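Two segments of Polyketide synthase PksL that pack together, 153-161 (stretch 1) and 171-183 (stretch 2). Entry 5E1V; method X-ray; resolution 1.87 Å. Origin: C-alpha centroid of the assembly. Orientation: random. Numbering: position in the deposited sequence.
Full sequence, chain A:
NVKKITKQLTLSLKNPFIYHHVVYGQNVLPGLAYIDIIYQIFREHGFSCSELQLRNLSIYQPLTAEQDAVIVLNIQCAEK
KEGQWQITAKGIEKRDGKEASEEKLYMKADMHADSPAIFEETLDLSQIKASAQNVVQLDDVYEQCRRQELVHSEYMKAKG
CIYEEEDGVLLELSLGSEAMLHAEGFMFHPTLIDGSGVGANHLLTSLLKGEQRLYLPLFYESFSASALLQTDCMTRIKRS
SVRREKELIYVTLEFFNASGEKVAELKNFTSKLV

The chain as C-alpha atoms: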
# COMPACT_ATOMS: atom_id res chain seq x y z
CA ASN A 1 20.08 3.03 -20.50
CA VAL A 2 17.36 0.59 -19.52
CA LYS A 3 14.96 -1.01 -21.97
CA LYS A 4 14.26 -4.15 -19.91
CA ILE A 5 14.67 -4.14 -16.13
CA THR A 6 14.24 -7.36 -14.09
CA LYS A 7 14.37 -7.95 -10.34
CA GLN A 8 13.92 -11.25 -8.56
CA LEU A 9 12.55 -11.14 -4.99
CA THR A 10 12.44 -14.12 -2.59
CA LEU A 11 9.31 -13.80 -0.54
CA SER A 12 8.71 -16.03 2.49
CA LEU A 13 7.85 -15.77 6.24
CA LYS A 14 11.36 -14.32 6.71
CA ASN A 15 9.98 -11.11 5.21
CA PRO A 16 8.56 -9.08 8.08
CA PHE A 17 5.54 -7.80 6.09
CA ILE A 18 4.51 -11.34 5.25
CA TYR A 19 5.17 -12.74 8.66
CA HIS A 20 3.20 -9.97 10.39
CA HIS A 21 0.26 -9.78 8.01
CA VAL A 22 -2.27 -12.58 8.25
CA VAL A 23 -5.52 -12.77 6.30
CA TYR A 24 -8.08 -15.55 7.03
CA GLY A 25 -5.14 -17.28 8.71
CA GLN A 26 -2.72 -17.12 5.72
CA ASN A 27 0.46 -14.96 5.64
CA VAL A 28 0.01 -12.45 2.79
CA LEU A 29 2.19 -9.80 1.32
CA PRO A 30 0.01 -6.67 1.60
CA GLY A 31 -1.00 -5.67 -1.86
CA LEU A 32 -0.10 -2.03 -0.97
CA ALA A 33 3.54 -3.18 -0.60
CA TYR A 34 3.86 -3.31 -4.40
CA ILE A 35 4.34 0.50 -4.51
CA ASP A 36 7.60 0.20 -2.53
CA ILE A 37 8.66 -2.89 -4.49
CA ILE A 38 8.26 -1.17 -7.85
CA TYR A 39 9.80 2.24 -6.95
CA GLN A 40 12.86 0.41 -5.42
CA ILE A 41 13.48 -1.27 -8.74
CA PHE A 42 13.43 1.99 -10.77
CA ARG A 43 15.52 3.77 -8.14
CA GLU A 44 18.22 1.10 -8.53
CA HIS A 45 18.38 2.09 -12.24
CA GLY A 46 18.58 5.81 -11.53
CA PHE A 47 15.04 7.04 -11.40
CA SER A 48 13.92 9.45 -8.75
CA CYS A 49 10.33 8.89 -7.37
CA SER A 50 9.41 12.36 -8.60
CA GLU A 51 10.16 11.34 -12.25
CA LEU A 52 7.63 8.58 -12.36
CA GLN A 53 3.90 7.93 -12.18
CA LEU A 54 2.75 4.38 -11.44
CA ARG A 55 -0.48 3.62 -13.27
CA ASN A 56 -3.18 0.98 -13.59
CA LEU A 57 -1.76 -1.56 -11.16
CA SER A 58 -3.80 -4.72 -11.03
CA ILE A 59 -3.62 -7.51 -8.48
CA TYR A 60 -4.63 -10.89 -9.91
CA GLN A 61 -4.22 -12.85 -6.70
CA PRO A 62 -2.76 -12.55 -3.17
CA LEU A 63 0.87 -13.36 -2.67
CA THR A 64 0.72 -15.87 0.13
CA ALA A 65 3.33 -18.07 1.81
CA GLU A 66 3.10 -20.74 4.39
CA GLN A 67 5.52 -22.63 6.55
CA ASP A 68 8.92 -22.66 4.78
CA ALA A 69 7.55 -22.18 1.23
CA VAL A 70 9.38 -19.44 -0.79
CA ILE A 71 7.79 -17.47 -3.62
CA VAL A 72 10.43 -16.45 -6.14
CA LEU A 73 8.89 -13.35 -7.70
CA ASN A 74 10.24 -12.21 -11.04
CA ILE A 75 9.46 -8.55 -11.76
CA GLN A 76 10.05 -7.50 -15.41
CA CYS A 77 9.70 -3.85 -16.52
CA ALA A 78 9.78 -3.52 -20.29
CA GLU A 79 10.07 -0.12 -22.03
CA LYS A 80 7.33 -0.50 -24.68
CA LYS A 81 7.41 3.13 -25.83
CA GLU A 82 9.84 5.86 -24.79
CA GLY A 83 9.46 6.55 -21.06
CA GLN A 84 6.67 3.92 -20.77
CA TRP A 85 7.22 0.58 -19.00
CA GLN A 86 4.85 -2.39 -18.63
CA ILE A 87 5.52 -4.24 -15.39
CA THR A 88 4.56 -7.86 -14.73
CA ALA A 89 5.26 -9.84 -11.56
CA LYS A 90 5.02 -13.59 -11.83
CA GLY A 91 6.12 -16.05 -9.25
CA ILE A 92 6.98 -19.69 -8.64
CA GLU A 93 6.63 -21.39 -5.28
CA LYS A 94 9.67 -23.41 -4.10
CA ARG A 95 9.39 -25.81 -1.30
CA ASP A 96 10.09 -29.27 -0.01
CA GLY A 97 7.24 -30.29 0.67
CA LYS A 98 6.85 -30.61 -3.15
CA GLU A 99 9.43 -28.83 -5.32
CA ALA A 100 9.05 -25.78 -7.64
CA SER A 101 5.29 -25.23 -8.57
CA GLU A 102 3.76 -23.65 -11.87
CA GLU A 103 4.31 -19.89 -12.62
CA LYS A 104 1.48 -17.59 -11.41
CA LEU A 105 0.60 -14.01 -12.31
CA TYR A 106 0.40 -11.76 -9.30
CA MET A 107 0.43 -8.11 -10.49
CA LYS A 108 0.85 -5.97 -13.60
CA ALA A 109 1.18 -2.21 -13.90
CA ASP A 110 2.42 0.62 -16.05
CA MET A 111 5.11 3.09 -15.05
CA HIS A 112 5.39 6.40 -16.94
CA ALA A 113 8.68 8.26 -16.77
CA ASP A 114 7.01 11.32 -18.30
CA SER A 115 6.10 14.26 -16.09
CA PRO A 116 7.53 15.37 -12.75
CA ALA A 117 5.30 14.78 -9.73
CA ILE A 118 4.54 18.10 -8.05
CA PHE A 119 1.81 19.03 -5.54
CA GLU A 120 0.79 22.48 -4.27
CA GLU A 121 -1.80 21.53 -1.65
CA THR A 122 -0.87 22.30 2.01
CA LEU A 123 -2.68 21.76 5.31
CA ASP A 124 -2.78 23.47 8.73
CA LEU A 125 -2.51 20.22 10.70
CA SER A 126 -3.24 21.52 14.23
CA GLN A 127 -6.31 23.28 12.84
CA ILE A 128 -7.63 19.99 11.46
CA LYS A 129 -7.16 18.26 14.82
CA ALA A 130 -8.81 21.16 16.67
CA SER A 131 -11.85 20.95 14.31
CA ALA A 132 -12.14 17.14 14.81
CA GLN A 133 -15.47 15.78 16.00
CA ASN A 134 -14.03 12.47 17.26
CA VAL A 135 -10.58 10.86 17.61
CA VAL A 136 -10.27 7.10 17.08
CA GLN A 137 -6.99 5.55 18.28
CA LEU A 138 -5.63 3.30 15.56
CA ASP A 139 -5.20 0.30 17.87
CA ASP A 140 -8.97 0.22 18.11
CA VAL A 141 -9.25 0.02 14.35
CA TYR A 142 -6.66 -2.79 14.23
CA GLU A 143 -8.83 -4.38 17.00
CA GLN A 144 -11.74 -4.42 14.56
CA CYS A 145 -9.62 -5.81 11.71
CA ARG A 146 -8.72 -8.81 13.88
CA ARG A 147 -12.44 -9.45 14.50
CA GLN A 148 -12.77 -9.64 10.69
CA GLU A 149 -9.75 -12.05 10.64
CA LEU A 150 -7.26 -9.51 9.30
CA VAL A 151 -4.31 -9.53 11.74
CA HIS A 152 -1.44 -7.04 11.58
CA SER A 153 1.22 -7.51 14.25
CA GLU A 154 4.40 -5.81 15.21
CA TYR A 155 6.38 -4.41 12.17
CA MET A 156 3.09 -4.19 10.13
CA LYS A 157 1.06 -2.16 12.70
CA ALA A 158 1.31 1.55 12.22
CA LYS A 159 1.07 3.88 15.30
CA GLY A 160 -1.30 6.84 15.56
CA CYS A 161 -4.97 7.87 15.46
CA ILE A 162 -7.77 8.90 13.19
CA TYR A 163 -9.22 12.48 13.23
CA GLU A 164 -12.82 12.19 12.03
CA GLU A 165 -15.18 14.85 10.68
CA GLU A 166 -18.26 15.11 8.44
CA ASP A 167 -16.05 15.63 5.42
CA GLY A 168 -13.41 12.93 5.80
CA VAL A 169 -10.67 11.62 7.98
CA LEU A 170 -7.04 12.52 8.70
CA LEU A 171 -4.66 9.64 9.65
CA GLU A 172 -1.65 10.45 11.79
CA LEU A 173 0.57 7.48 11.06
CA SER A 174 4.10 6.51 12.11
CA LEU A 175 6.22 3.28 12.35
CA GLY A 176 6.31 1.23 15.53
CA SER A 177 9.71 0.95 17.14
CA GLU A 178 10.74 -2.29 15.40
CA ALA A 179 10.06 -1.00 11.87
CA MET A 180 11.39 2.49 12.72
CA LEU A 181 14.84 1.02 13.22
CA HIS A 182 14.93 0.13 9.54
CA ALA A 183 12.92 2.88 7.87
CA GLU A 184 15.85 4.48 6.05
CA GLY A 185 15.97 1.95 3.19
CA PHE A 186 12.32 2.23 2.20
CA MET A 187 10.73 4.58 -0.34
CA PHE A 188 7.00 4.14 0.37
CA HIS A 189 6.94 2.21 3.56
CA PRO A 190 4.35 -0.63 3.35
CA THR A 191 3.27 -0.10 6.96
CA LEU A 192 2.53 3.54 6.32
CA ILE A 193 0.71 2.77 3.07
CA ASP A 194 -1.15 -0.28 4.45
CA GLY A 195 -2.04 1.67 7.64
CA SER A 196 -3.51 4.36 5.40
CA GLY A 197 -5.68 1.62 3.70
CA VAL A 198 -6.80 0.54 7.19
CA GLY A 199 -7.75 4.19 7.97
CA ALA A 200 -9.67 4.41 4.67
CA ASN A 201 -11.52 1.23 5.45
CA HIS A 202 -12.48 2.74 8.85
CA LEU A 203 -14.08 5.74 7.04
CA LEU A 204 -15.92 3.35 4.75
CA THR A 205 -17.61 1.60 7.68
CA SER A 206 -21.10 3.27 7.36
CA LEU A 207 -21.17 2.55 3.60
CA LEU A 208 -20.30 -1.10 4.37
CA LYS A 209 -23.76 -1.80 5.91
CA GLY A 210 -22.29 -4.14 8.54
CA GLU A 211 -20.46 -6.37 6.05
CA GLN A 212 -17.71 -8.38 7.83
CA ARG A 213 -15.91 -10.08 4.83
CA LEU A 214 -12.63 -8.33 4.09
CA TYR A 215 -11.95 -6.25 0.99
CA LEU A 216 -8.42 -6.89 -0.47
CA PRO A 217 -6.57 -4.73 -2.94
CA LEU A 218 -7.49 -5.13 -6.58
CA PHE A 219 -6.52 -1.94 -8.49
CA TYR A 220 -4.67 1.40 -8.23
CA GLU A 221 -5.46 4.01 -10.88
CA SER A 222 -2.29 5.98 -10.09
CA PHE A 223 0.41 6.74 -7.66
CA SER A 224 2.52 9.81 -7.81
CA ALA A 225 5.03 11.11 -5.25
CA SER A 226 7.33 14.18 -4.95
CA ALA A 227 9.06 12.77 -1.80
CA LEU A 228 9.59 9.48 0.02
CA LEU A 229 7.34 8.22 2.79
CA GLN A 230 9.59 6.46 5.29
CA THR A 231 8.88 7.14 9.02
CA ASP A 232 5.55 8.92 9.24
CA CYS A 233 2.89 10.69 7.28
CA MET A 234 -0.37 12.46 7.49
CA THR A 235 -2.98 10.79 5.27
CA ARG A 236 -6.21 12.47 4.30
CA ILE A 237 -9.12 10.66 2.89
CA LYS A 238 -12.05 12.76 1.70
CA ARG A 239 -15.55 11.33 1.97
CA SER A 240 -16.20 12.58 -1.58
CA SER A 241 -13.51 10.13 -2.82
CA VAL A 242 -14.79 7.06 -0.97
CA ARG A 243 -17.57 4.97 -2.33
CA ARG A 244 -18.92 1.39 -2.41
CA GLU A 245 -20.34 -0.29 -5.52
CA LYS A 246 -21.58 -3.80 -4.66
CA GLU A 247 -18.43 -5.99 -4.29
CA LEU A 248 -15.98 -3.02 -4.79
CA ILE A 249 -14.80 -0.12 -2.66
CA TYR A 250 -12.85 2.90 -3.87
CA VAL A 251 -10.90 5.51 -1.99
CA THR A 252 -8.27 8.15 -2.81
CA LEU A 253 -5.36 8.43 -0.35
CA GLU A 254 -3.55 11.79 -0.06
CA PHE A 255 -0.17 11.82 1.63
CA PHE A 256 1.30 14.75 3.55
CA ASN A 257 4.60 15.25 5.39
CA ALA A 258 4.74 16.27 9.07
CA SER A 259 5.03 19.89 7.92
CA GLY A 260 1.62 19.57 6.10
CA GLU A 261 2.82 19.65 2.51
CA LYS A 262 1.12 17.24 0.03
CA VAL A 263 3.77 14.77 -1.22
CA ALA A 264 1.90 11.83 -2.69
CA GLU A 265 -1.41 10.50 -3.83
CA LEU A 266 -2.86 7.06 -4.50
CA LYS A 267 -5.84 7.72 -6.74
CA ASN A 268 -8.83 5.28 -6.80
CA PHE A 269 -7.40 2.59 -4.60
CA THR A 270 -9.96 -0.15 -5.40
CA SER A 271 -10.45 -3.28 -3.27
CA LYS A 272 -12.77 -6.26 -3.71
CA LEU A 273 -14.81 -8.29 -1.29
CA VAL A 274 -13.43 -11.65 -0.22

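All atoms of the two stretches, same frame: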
# COMPACT_ATOMS: atom_id res chain seq x y z
N SER A 153 0.50 -7.45 13.00
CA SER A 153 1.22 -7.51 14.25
C SER A 153 2.52 -6.82 14.02
O SER A 153 2.96 -6.68 12.87
CB SER A 153 1.45 -8.99 14.62
OG SER A 153 2.15 -9.64 13.58
N GLU A 154 3.06 -6.31 15.12
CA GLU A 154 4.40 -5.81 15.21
C GLU A 154 4.83 -4.82 14.06
O GLU A 154 4.28 -3.74 13.93
CB GLU A 154 5.32 -7.02 15.39
CG GLU A 154 6.19 -7.03 16.63
CD GLU A 154 7.66 -6.99 16.27
OE1 GLU A 154 8.32 -8.04 16.40
OE2 GLU A 154 8.12 -5.92 15.80
N TYR A 155 5.86 -5.18 13.32
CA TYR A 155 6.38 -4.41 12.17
C TYR A 155 5.30 -3.82 11.25
O TYR A 155 5.47 -2.67 10.74
CB TYR A 155 7.24 -5.34 11.33
CG TYR A 155 8.36 -4.76 10.56
CD1 TYR A 155 9.64 -4.77 11.09
CD2 TYR A 155 8.17 -4.20 9.27
CE1 TYR A 155 10.71 -4.34 10.37
CE2 TYR A 155 9.25 -3.75 8.54
CZ TYR A 155 10.48 -3.80 9.07
OH TYR A 155 11.53 -3.32 8.40
N MET A 156 4.21 -4.55 11.07
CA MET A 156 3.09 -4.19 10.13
C MET A 156 2.00 -3.25 10.73
O MET A 156 1.04 -2.84 10.03
CB MET A 156 2.42 -5.47 9.59
CG MET A 156 3.14 -6.13 8.43
SD MET A 156 2.43 -5.66 6.80
CE MET A 156 2.12 -3.94 6.84
N LYS A 157 2.08 -2.96 12.05
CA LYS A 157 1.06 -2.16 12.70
C LYS A 157 1.59 -0.78 12.77
O LYS A 157 2.60 -0.60 13.39
CB LYS A 157 0.76 -2.63 14.16
CG LYS A 157 -0.39 -3.55 14.29
CD LYS A 157 -0.66 -3.97 15.73
CE LYS A 157 -1.87 -3.21 16.31
NZ LYS A 157 -1.92 -3.57 17.77
N ALA A 158 0.92 0.21 12.14
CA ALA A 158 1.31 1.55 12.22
C ALA A 158 0.84 2.01 13.66
O ALA A 158 0.05 1.32 14.27
CB ALA A 158 0.66 2.40 11.11
N LYS A 159 1.40 3.13 14.11
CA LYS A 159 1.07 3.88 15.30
C LYS A 159 0.39 5.18 14.93
O LYS A 159 0.73 5.77 13.90
CB LYS A 159 2.35 4.23 16.03
CG LYS A 159 3.10 2.97 16.34
CD LYS A 159 2.57 2.29 17.59
CE LYS A 159 3.47 2.57 18.79
NZ LYS A 159 3.60 4.02 19.13
N GLY A 160 -0.57 5.59 15.76
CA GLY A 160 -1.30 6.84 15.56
C GLY A 160 -2.81 6.73 15.78
O GLY A 160 -3.28 5.82 16.46
N CYS A 161 -3.55 7.63 15.14
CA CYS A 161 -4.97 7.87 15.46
C CYS A 161 -5.64 8.51 14.27
O CYS A 161 -4.98 9.00 13.37
CB CYS A 161 -5.11 8.78 16.67
SG CYS A 161 -4.35 10.36 16.33
N LEU A 171 -5.38 10.76 8.97
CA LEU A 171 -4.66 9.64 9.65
C LEU A 171 -3.31 10.11 10.01
O LEU A 171 -2.57 10.57 9.14
CB LEU A 171 -4.50 8.40 8.70
CG LEU A 171 -5.70 8.06 7.85
CD1 LEU A 171 -5.45 6.83 6.97
CD2 LEU A 171 -6.88 7.79 8.81
N GLU A 172 -2.95 10.02 11.29
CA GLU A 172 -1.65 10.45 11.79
C GLU A 172 -0.94 9.15 12.07
O GLU A 172 -1.24 8.49 13.05
CB GLU A 172 -1.81 11.25 13.12
CG GLU A 172 -0.50 11.65 13.80
CD GLU A 172 -0.69 12.38 15.15
OE1 GLU A 172 -1.81 12.47 15.69
OE2 GLU A 172 0.33 12.83 15.67
N LEU A 173 -0.03 8.79 11.16
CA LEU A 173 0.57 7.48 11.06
C LEU A 173 2.05 7.57 11.30
O LEU A 173 2.69 8.47 10.83
CB LEU A 173 0.35 6.93 9.62
CG LEU A 173 -1.09 6.51 9.38
CD1 LEU A 173 -1.35 6.19 7.91
CD2 LEU A 173 -1.54 5.38 10.30
N SER A 174 2.63 6.61 12.03
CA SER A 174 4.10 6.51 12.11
C SER A 174 4.49 5.00 12.33
O SER A 174 3.67 4.21 12.67
CB SER A 174 4.71 7.48 13.18
OG SER A 174 4.40 7.08 14.51
N LEU A 175 5.73 4.64 12.07
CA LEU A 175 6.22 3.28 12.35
C LEU A 175 6.27 2.99 13.86
O LEU A 175 6.60 3.87 14.68
CB LEU A 175 7.58 3.19 11.74
CG LEU A 175 7.77 2.71 10.32
CD1 LEU A 175 6.57 2.61 9.38
CD2 LEU A 175 9.04 3.06 9.59
N GLY A 176 6.00 1.72 14.21
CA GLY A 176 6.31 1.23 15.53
C GLY A 176 7.78 1.14 15.69
O GLY A 176 8.53 1.26 14.72
N SER A 177 8.26 0.88 16.91
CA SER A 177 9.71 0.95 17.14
C SER A 177 10.56 -0.08 16.38
O SER A 177 11.73 0.18 16.04
CB SER A 177 9.99 0.89 18.65
OG SER A 177 9.67 -0.41 19.10
N GLU A 178 10.00 -1.27 16.10
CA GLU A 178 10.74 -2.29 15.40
C GLU A 178 10.95 -1.90 13.93
O GLU A 178 12.08 -1.92 13.48
CB GLU A 178 10.05 -3.66 15.42
N ALA A 179 9.90 -1.51 13.25
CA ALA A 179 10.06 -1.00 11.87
C ALA A 179 10.86 0.33 11.74
O ALA A 179 11.66 0.51 10.79
CB ALA A 179 8.70 -0.82 11.26
N MET A 180 10.71 1.21 12.74
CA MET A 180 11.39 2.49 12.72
C MET A 180 12.88 2.37 12.53
O MET A 180 13.49 3.22 11.83
CB MET A 180 11.03 3.37 13.94
CG MET A 180 11.59 4.77 13.84
SD MET A 180 10.67 5.72 12.55
CE MET A 180 9.18 6.26 13.28
N LEU A 181 13.44 1.36 13.18
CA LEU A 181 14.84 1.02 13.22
C LEU A 181 15.35 0.87 11.79
O LEU A 181 16.48 1.24 11.48
CB LEU A 181 15.04 -0.31 13.99
CG LEU A 181 16.42 -0.83 14.43
CD1 LEU A 181 17.38 0.27 14.90
CD2 LEU A 181 16.26 -1.83 15.57
N HIS A 182 14.47 0.45 10.89
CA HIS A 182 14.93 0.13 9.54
C HIS A 182 14.29 0.95 8.44
O HIS A 182 14.35 0.57 7.25
CB HIS A 182 14.75 -1.39 9.31
CG HIS A 182 15.47 -2.22 10.32
ND1 HIS A 182 16.84 -2.35 10.34
CD2 HIS A 182 15.01 -2.95 11.36
CE1 HIS A 182 17.19 -3.14 11.34
NE2 HIS A 182 16.10 -3.52 11.97
N ALA A 183 13.71 2.09 8.80
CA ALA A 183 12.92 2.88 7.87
C ALA A 183 13.71 3.47 6.71
O ALA A 183 13.15 3.65 5.60
CB ALA A 183 12.10 3.94 8.61
O HOH W 1 7.16 -1.84 14.35
O HOH W 2 11.29 -0.42 8.42
O HOH W 3 5.37 -0.57 12.67

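Three residues of the first segment, Tyr155, Lys159 and Cys161, cover the most surface here, showing two rules: ring-on-methyl packing and antiparallel backbone pairing. Tyr155 is the largest contributor, and it works through shape. Its ring lies flat against the helix that follows Gly176, with Ala179 CB 3.8 Å from the ring centroid and only 4° off the ring normal, so the methyl sits almost exactly over the face. The backbone comes close too: Tyr155 CE1 is 3.7 Å from Ala179 CA. The phenol oxygen is not left dry, since a water lies 2.9 Å from Tyr155 OH and donates to Ala179 O at 2.6 Å.

Lys159 contributes mainly through its backbone and the carbon part of its side chain. Lys159 N donates to Ser174 O (2.9 Å, nearly linear) and Ser174 N donates back to Lys159 O (2.8 Å), a closed antiparallel pair. Lys159 CG packs on the turn after the strand, 3.7 Å from Gly176 CA, before the amine end bends off.

Cys161 repeats the pairing two residues on: Glu172 N to Cys161 O is 3.1 Å and Cys161 N to Glu172 O is 3.2 Å. Their side chains share the sheet face with Lys159 and Ser174, and Cys161 SG approaches Glu172 OE1 at 3.4 Å.

Between these two pairs sits Gly160, opposite Leu173. Its CA is just 3.0 Å from Glu172 O, in a CA-H...O contact; a CB here would fall 1.6 Å from that same oxygen, and the backbone angles themselves call for glycine.

Where the strand pairing gives out, water takes over. One molecule accepts from Gly176 N at 2.8 Å and donates to Tyr155 O and Lys157 O, each at 2.9 Å, bridging a gap too wide for a direct bond between Lys157 O and Gly176 N (4.2 Å).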